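Local coordinates for uncharacterized protein (Staphylococcus aureus subsp. aureus, PDB 4H0A), which is of unknown function but belongs to the CAP family of cysteine-rich secretory proteins and carries a CAP-associated N-terminal region beside its CAP domain, at residues Gln58-Tyr63 against Val73-Asn78; Asn78-Val83 against Ser92-Gly97; Lys47-Leu52 against Glu88-Val93. All coordinates share one frame; numbering follows the deposited sequence. Where two conformers were deposited one is given.

Interaction 1: residues Gln58-Tyr63 against Val73-Asn78; sequences QADRVY and VFKDKN. With EDO (1,2-ethanediol), chain E.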
# COMPACT_ATOMS: atom_id res chain seq x y z
N GLN A 58 -14.05 16.54 7.96
CA GLN A 58 -13.57 16.54 6.59
C GLN A 58 -12.25 15.78 6.43
O GLN A 58 -11.38 15.84 7.30
CB GLN A 58 -13.40 17.98 6.11
CG GLN A 58 -14.72 18.78 6.10
CD GLN A 58 -15.68 18.33 5.01
OE1 GLN A 58 -15.31 18.21 3.85
NE2 GLN A 58 -16.95 18.12 5.35
N ALA A 59 -12.09 15.08 5.30
CA ALA A 59 -10.87 14.34 5.01
C ALA A 59 -9.68 15.29 4.87
O ALA A 59 -9.85 16.47 4.55
CB ALA A 59 -11.03 13.52 3.73
N ASP A 60 -8.49 14.77 5.13
CA ASP A 60 -7.26 15.57 5.04
C ASP A 60 -6.89 15.85 3.59
O ASP A 60 -6.38 16.92 3.28
CB ASP A 60 -6.11 14.83 5.74
CG ASP A 60 -6.35 14.71 7.23
OD1 ASP A 60 -6.39 15.75 7.91
OD2 ASP A 60 -6.57 13.58 7.71
N ARG A 61 -7.18 14.89 2.71
CA ARG A 61 -6.82 14.91 1.31
C ARG A 61 -7.89 14.17 0.51
O ARG A 61 -8.30 13.10 0.96
CB ARG A 61 -5.46 14.15 1.23
CG ARG A 61 -4.60 14.41 0.05
CD ARG A 61 -3.14 14.08 0.28
NE ARG A 61 -2.87 12.74 0.84
CZ ARG A 61 -2.43 11.67 0.18
NH1 ARG A 61 -2.28 11.71 -1.14
NH2 ARG A 61 -2.15 10.55 0.83
N VAL A 62 -8.34 14.70 -0.64
CA VAL A 62 -9.31 14.02 -1.52
C VAL A 62 -8.79 14.16 -2.92
O VAL A 62 -8.50 15.29 -3.32
CB VAL A 62 -10.75 14.56 -1.41
CG1 VAL A 62 -11.70 13.82 -2.38
CG2 VAL A 62 -11.26 14.47 0.03
N TYR A 63 -8.67 13.05 -3.68
CA TYR A 63 -8.12 13.11 -5.03
C TYR A 63 -8.62 11.98 -5.92
O TYR A 63 -8.85 10.87 -5.44
CB TYR A 63 -6.58 13.03 -4.97
CG TYR A 63 -6.05 11.89 -4.13
CD1 TYR A 63 -5.92 12.01 -2.75
CD2 TYR A 63 -5.67 10.68 -4.72
CE1 TYR A 63 -5.45 10.96 -1.97
CE2 TYR A 63 -5.18 9.63 -3.95
CZ TYR A 63 -5.08 9.77 -2.57
OH TYR A 63 -4.60 8.71 -1.82
N VAL A 73 -8.34 10.60 2.43
CA VAL A 73 -7.39 10.18 3.45
C VAL A 73 -7.81 10.82 4.76
O VAL A 73 -8.02 12.03 4.81
CB VAL A 73 -5.93 10.53 3.07
CG1 VAL A 73 -4.95 10.08 4.16
CG2 VAL A 73 -5.58 9.90 1.72
N PHE A 74 -7.95 10.00 5.81
CA PHE A 74 -8.28 10.47 7.15
C PHE A 74 -7.18 10.03 8.08
O PHE A 74 -6.87 8.84 8.12
CB PHE A 74 -9.62 9.89 7.63
CG PHE A 74 -10.82 10.24 6.81
CD1 PHE A 74 -11.21 9.44 5.75
CD2 PHE A 74 -11.61 11.34 7.14
CE1 PHE A 74 -12.36 9.74 5.02
CE2 PHE A 74 -12.76 11.63 6.42
CZ PHE A 74 -13.13 10.83 5.36
N LYS A 75 -6.57 10.95 8.82
CA LYS A 75 -5.50 10.52 9.71
C LYS A 75 -5.38 11.37 10.94
O LYS A 75 -5.76 12.54 10.95
CB LYS A 75 -4.17 10.51 8.97
CG LYS A 75 -3.78 11.82 8.34
CD LYS A 75 -2.42 11.78 7.70
CE LYS A 75 -1.94 13.17 7.36
NZ LYS A 75 -0.54 13.18 6.88
N ASP A 76 -4.83 10.76 11.98
CA ASP A 76 -4.54 11.43 13.23
C ASP A 76 -3.40 10.65 13.90
O ASP A 76 -2.88 9.72 13.31
CB ASP A 76 -5.81 11.57 14.10
CG ASP A 76 -6.43 10.30 14.66
OD1 ASP A 76 -5.73 9.26 14.69
OD2 ASP A 76 -7.59 10.35 15.10
N LYS A 77 -3.00 11.03 15.10
CA LYS A 77 -1.89 10.37 15.78
C LYS A 77 -2.06 8.85 15.91
O LYS A 77 -1.05 8.15 15.78
CB LYS A 77 -1.67 10.97 17.19
CG LYS A 77 -0.38 10.50 17.85
CD LYS A 77 0.03 11.39 19.03
CE LYS A 77 0.84 12.60 18.60
NZ LYS A 77 1.32 13.38 19.77
N ASN A 78 -3.29 8.34 16.15
CA ASN A 78 -3.51 6.91 16.39
C ASN A 78 -4.17 6.15 15.24
O ASN A 78 -4.40 4.94 15.40
CB ASN A 78 -4.37 6.74 17.64
CG ASN A 78 -3.81 7.46 18.84
OD1 ASN A 78 -2.62 7.34 19.16
ND2 ASN A 78 -4.63 8.25 19.52
C1 EDO E . -9.72 11.26 12.25
O1 EDO E . -9.20 12.06 11.22
C2 EDO E . -9.59 9.78 11.87
O2 EDO E . -9.98 9.00 12.99
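At the edge of the seven-stranded antiparallel sheet of the CAP-associated N-terminal region, A59 and D60, which lead into the first strand of the 61-65/69-76 hairpin, lie against V73, F74 and K75 in the later part of its second strand. The backbone of V73 is held at both ends: its O accepts from D60 N at 2.8 Å, and its N donates to R61 O at 2.9 Å. D60 is used twice, for its side chain takes the N-H of K75. Chi1 (-66°) turns CG to the side of the backbone N, and OD2 accepts from K75 N at 2.9 Å and also lies against K75 CG. A59 CB sits over one face of the F74 ring, 3.9 Å from its centroid and offset toward the rim, a CH-pi contact on the side of the hairpin where F74 also touches L52 of helix 50-56. On the side facing helix 201-219, V73 CG2 lies over a face of the R61 guanidinium, 3.6 Å from NH2. The R61 chain bends at chi3 (50°), and NH2 makes a salt bridge to E211 of that helix, which also pairs with K75 NZ. An ethanediol bonds weakly to K75 O and D76 OD2.

Interaction 2: residues Asn78-Val83 against Ser92-Gly97; sequences NSYYIV and SVYATG. With EDO (1,2-ethanediol), chain E.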
# COMPACT_ATOMS: atom_id res chain seq x y z
N ASN A 78 -3.29 8.34 16.15
CA ASN A 78 -3.51 6.91 16.39
C ASN A 78 -4.17 6.15 15.24
O ASN A 78 -4.40 4.94 15.40
CB ASN A 78 -4.37 6.74 17.64
CG ASN A 78 -3.81 7.46 18.84
OD1 ASN A 78 -2.62 7.34 19.16
ND2 ASN A 78 -4.63 8.25 19.52
N SER A 79 -4.43 6.78 14.10
CA SER A 79 -5.08 6.06 13.01
C SER A 79 -4.72 6.63 11.66
O SER A 79 -4.35 7.80 11.55
CB SER A 79 -6.59 6.11 13.19
OG SER A 79 -7.06 7.45 13.18
N TYR A 80 -4.83 5.78 10.63
CA TYR A 80 -4.54 6.17 9.26
C TYR A 80 -5.45 5.39 8.34
O TYR A 80 -5.43 4.15 8.38
CB TYR A 80 -3.06 5.90 8.95
CG TYR A 80 -2.68 6.34 7.55
CD1 TYR A 80 -2.38 7.67 7.28
CD2 TYR A 80 -2.72 5.45 6.49
CE1 TYR A 80 -2.10 8.10 5.99
CE2 TYR A 80 -2.43 5.86 5.19
CZ TYR A 80 -2.12 7.19 4.94
OH TYR A 80 -1.80 7.58 3.66
N TYR A 81 -6.26 6.08 7.53
CA TYR A 81 -7.19 5.44 6.60
C TYR A 81 -7.07 6.00 5.19
O TYR A 81 -7.08 7.22 5.03
CB TYR A 81 -8.64 5.66 7.05
CG TYR A 81 -8.93 5.33 8.49
CD1 TYR A 81 -9.15 4.01 8.89
CD2 TYR A 81 -9.05 6.33 9.45
CE1 TYR A 81 -9.47 3.71 10.21
CE2 TYR A 81 -9.39 6.03 10.77
CZ TYR A 81 -9.59 4.72 11.15
OH TYR A 81 -9.94 4.40 12.44
N ILE A 82 -6.99 5.12 4.18
CA ILE A 82 -7.11 5.49 2.77
C ILE A 82 -8.42 4.87 2.35
O ILE A 82 -8.52 3.64 2.27
CB ILE A 82 -5.94 5.09 1.83
CG1 ILE A 82 -4.60 5.67 2.32
CG2 ILE A 82 -6.26 5.59 0.38
CD1 ILE A 82 -3.36 5.05 1.61
N VAL A 83 -9.44 5.71 2.13
CA VAL A 83 -10.79 5.26 1.79
C VAL A 83 -11.04 5.53 0.31
O VAL A 83 -11.01 6.68 -0.09
CB VAL A 83 -11.82 6.01 2.68
CG1 VAL A 83 -13.24 5.58 2.36
CG2 VAL A 83 -11.49 5.82 4.17
N SER A 92 -13.41 0.54 -0.68
CA SER A 92 -12.19 0.04 -0.08
C SER A 92 -11.74 0.91 1.06
O SER A 92 -11.93 2.13 1.00
CB SER A 92 -11.08 -0.00 -1.13
OG SER A 92 -9.86 -0.46 -0.58
N VAL A 93 -11.13 0.29 2.08
CA VAL A 93 -10.56 1.02 3.21
C VAL A 93 -9.25 0.36 3.61
O VAL A 93 -9.27 -0.77 4.08
CB VAL A 93 -11.48 1.13 4.46
CG1 VAL A 93 -10.80 1.95 5.57
CG2 VAL A 93 -12.83 1.76 4.09
N TYR A 94 -8.13 1.06 3.41
CA TYR A 94 -6.83 0.61 3.91
C TYR A 94 -6.72 1.21 5.31
O TYR A 94 -6.93 2.41 5.44
CB TYR A 94 -5.69 1.08 2.98
CG TYR A 94 -4.32 0.89 3.60
CD1 TYR A 94 -3.69 -0.34 3.58
CD2 TYR A 94 -3.71 1.93 4.29
CE1 TYR A 94 -2.45 -0.53 4.19
CE2 TYR A 94 -2.48 1.75 4.93
CZ TYR A 94 -1.86 0.51 4.87
OH TYR A 94 -0.65 0.35 5.50
N ALA A 95 -6.44 0.42 6.35
CA ALA A 95 -6.38 0.96 7.71
C ALA A 95 -5.17 0.48 8.46
O ALA A 95 -4.83 -0.69 8.38
CB ALA A 95 -7.63 0.56 8.49
N THR A 96 -4.53 1.37 9.22
CA THR A 96 -3.42 0.98 10.09
C THR A 96 -3.31 1.98 11.23
O THR A 96 -3.98 3.02 11.20
CB THR A 96 -2.11 0.84 9.29
OG1 THR A 96 -1.13 0.21 10.13
CG2 THR A 96 -1.58 2.17 8.75
N GLY A 97 -2.50 1.67 12.22
CA GLY A 97 -2.25 2.55 13.35
C GLY A 97 -2.47 1.90 14.70
O GLY A 97 -2.89 0.74 14.78
C1 EDO E . -9.72 11.26 12.25
O1 EDO E . -9.20 12.06 11.22
C2 EDO E . -9.59 9.78 11.87
O2 EDO E . -9.98 9.00 12.99
O HOH W 1 -8.60 2.10 -0.20
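The central hairpin of the seven-stranded sheet brings strand 79-86 against strand 89-96, and Y80, I82, Y94 and T96 form its hydrogen-bonded pairs. The two short strands run antiparallel at 165°, their axes approaching to 4.6 Å. Y80 exchanges bonds with T96, and I82 does the same with Y94; the shortest, from Y94 N to I82 O, measures 2.8 Å. I82 O is gripped a second time by a water that donates to it and also bonds S92 OG. Beside the non-hydrogen-bonded pairs, Y81 with A95 and V83 with V93, CA-H groups point at neighbouring carbonyls, as Y81 CA does at Y94 O (3.3 Å).

On the face toward helix 201-219, the Y80 and Y94 rings, each with CG anti to the backbone N (chi1 -177° and 168°) and hence beside its own carbonyl carbon, meet edge against edge, CD2 of Y80 being 4.0 Å from CE2 of Y94. T96 CG2 touches Y80 CB and CD2, and I82 CD1 reaches Y94 CD2 at 4.1 Å. Y80 OH is hydrogen-bonded to E211 of that helix, and T96 OG1 to L167 O of the neighbouring strand 166-172. The other face carries Y81, whose CD1 lies 3.8 Å from A95 CB, and the side-by-side valines V83 and V93. Here W44 and F56 meet the Y81 ring, while the bound ethanediol sits at its edge and makes a weak bond to S79 OG, which also pairs with D76. A CB on G97 would collide with N78 O and S79 CA, and the backbone angles alone call for glycine. Alternating pairs that send side chains to two covered faces are the pattern of an antiparallel beta hairpin inside a sheet packed on both sides.

Interaction 3: residues Lys47-Leu52 against Glu88-Val93; sequences KDIKVL and EEIVSV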
# COMPACT_ATOMS: atom_id res chain seq x y z
N LYS A 47 -21.07 1.76 2.29
CA LYS A 47 -21.75 2.96 2.80
C LYS A 47 -21.34 4.19 2.02
O LYS A 47 -20.32 4.18 1.34
CB LYS A 47 -21.44 3.18 4.28
CG LYS A 47 -21.97 2.09 5.19
CD LYS A 47 -21.79 2.47 6.65
CE LYS A 47 -22.50 1.53 7.59
NZ LYS A 47 -22.11 1.78 9.01
N ASP A 48 -22.14 5.25 2.13
CA ASP A 48 -21.84 6.52 1.46
C ASP A 48 -20.69 7.19 2.20
O ASP A 48 -20.60 7.07 3.42
CB ASP A 48 -23.07 7.42 1.42
CG ASP A 48 -22.89 8.64 0.53
OD1 ASP A 48 -22.26 9.62 0.99
OD2 ASP A 48 -23.35 8.60 -0.63
N ILE A 49 -19.81 7.89 1.46
CA ILE A 49 -18.65 8.57 2.06
C ILE A 49 -19.07 9.62 3.13
O ILE A 49 -18.31 9.83 4.08
CB ILE A 49 -17.74 9.20 0.97
CG1 ILE A 49 -16.38 9.65 1.55
CG2 ILE A 49 -18.42 10.37 0.22
CD1 ILE A 49 -15.59 8.58 2.32
N LYS A 50 -20.29 10.19 3.03
CA LYS A 50 -20.82 11.15 4.02
C LYS A 50 -20.88 10.57 5.45
O LYS A 50 -20.83 11.33 6.41
CB LYS A 50 -22.23 11.62 3.62
CG LYS A 50 -22.26 12.56 2.41
CD LYS A 50 -23.71 12.80 1.94
CE LYS A 50 -23.88 12.78 0.45
NZ LYS A 50 -25.30 12.57 0.06
N VAL A 51 -20.95 9.23 5.59
CA VAL A 51 -20.95 8.56 6.89
C VAL A 51 -19.63 8.83 7.64
O VAL A 51 -19.65 9.04 8.85
CB VAL A 51 -21.22 7.04 6.75
CG1 VAL A 51 -20.99 6.30 8.06
CG2 VAL A 51 -22.64 6.79 6.23
N LEU A 52 -18.49 8.83 6.94
CA LEU A 52 -17.19 9.09 7.57
C LEU A 52 -16.97 10.57 7.79
O LEU A 52 -16.40 10.96 8.82
CB LEU A 52 -16.03 8.54 6.74
CG LEU A 52 -16.09 7.06 6.37
CD1 LEU A 52 -14.80 6.66 5.71
CD2 LEU A 52 -16.34 6.18 7.61
N GLU A 88 -19.43 8.03 -4.83
CA GLU A 88 -19.57 8.36 -3.41
C GLU A 88 -19.79 7.13 -2.50
O GLU A 88 -19.90 7.32 -1.30
CB GLU A 88 -20.69 9.40 -3.16
CG GLU A 88 -20.56 10.65 -4.02
CD GLU A 88 -21.59 11.73 -3.74
OE1 GLU A 88 -22.50 11.49 -2.91
OE2 GLU A 88 -21.49 12.81 -4.37
N GLU A 89 -19.78 5.90 -3.04
CA GLU A 89 -19.92 4.68 -2.23
C GLU A 89 -18.55 4.20 -1.86
O GLU A 89 -17.70 4.08 -2.74
CB GLU A 89 -20.66 3.57 -3.01
CG GLU A 89 -20.98 2.34 -2.18
CD GLU A 89 -21.69 1.23 -2.93
OE1 GLU A 89 -21.27 0.91 -4.06
OE2 GLU A 89 -22.65 0.66 -2.36
N ILE A 90 -18.32 3.85 -0.58
CA ILE A 90 -17.03 3.33 -0.15
C ILE A 90 -16.85 1.92 -0.72
O ILE A 90 -17.70 1.06 -0.49
CB ILE A 90 -16.92 3.34 1.39
CG1 ILE A 90 -17.00 4.80 1.93
CG2 ILE A 90 -15.61 2.65 1.85
CD1 ILE A 90 -17.27 4.87 3.47
N VAL A 91 -15.76 1.69 -1.48
CA VAL A 91 -15.46 0.36 -2.06
C VAL A 91 -14.19 -0.24 -1.44
O VAL A 91 -13.91 -1.41 -1.68
CB VAL A 91 -15.34 0.40 -3.60
CG1 VAL A 91 -16.67 0.82 -4.24
CG2 VAL A 91 -14.21 1.31 -4.06
N SER A 92 -13.41 0.54 -0.68
CA SER A 92 -12.19 0.04 -0.08
C SER A 92 -11.74 0.91 1.06
O SER A 92 -11.93 2.13 1.00
CB SER A 92 -11.08 -0.00 -1.13
OG SER A 92 -9.86 -0.46 -0.58
N VAL A 93 -11.13 0.29 2.08
CA VAL A 93 -10.56 1.02 3.21
C VAL A 93 -9.25 0.36 3.61
O VAL A 93 -9.27 -0.77 4.08
CB VAL A 93 -11.48 1.13 4.46
CG1 VAL A 93 -10.80 1.95 5.57
CG2 VAL A 93 -12.83 1.76 4.09
O HOH W 2 -24.78 10.40 -2.00
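K47 O and E88 O each accept one backbone bond where the approach to helix 50-56 meets the start of strand 89-96. I90 N donates to K47 O at 2.8 Å in an almost straight bond (177°), and I49 N donates to E88 O at the same distance. The carbonyl of E88 also receives a CA-H...O contact from D48, whose CA is 3.5 Å away, and the pair of bonds brackets the single bridge between D48 and E89.

D48 precedes the turn that leads into the helix. Chi1 (-170°) sets its CG anti to the backbone N; OD1 accepts from K50 N at 2.9 Å, on the anti side and slightly out of the carboxylate plane, in a capping bond. D48 O accepts from V51 N, and I49 O from L52 N. The other carboxylate oxygen, OD2, comes within 3.8 Å of E88 OE1, with the two side chains side by side and their carboxylate planes 84° apart. One water mediates between these like charges: it donates to D48 OD2 and to E88 OE1 and accepts from K50 NZ, so all three groups are met by a single molecule. The lysine is too far from E88 for a direct salt bridge, but its positive charge probably eases the repulsion between the carboxylates.

Beyond the water-bridged groups the contact is mostly apolar: I90 CD1 meets L52 CD1 at 3.8 Å, I49 crosses I90 at about a right angle, CD1 to CG1, and V83 of strand 79-86 touches all three side chains. I90 CG1 also lies against K47 O. Further along the strand, V91 and S92 both face S84 in a classic beta bulge.

How the interactions relate
All three contacts belong to one antiparallel sheet, with helix 50-56 on one face and helix 201-219 on the other. Interactions 1 and 2 have centres about 9 Å apart, share N78, and are joined by a probable hydrogen bond from Y81 N to F74 O at 2.9 Å; the same ethanediol touches both. E211 of helix 201-219 is shared, through salt bridges from interaction 1 and a hydrogen bond from interaction 2. Interaction 2 continues into interaction 3 along strand 89-96, their centres about 13 Å apart. V83 links them through its CG2, 3.7 Å from L52 CD1. L52 also reaches interaction 1, where its CB lies 3.9 Å from F74 CZ. In sequence, interaction 1 lies within the loop that interaction 3 closes.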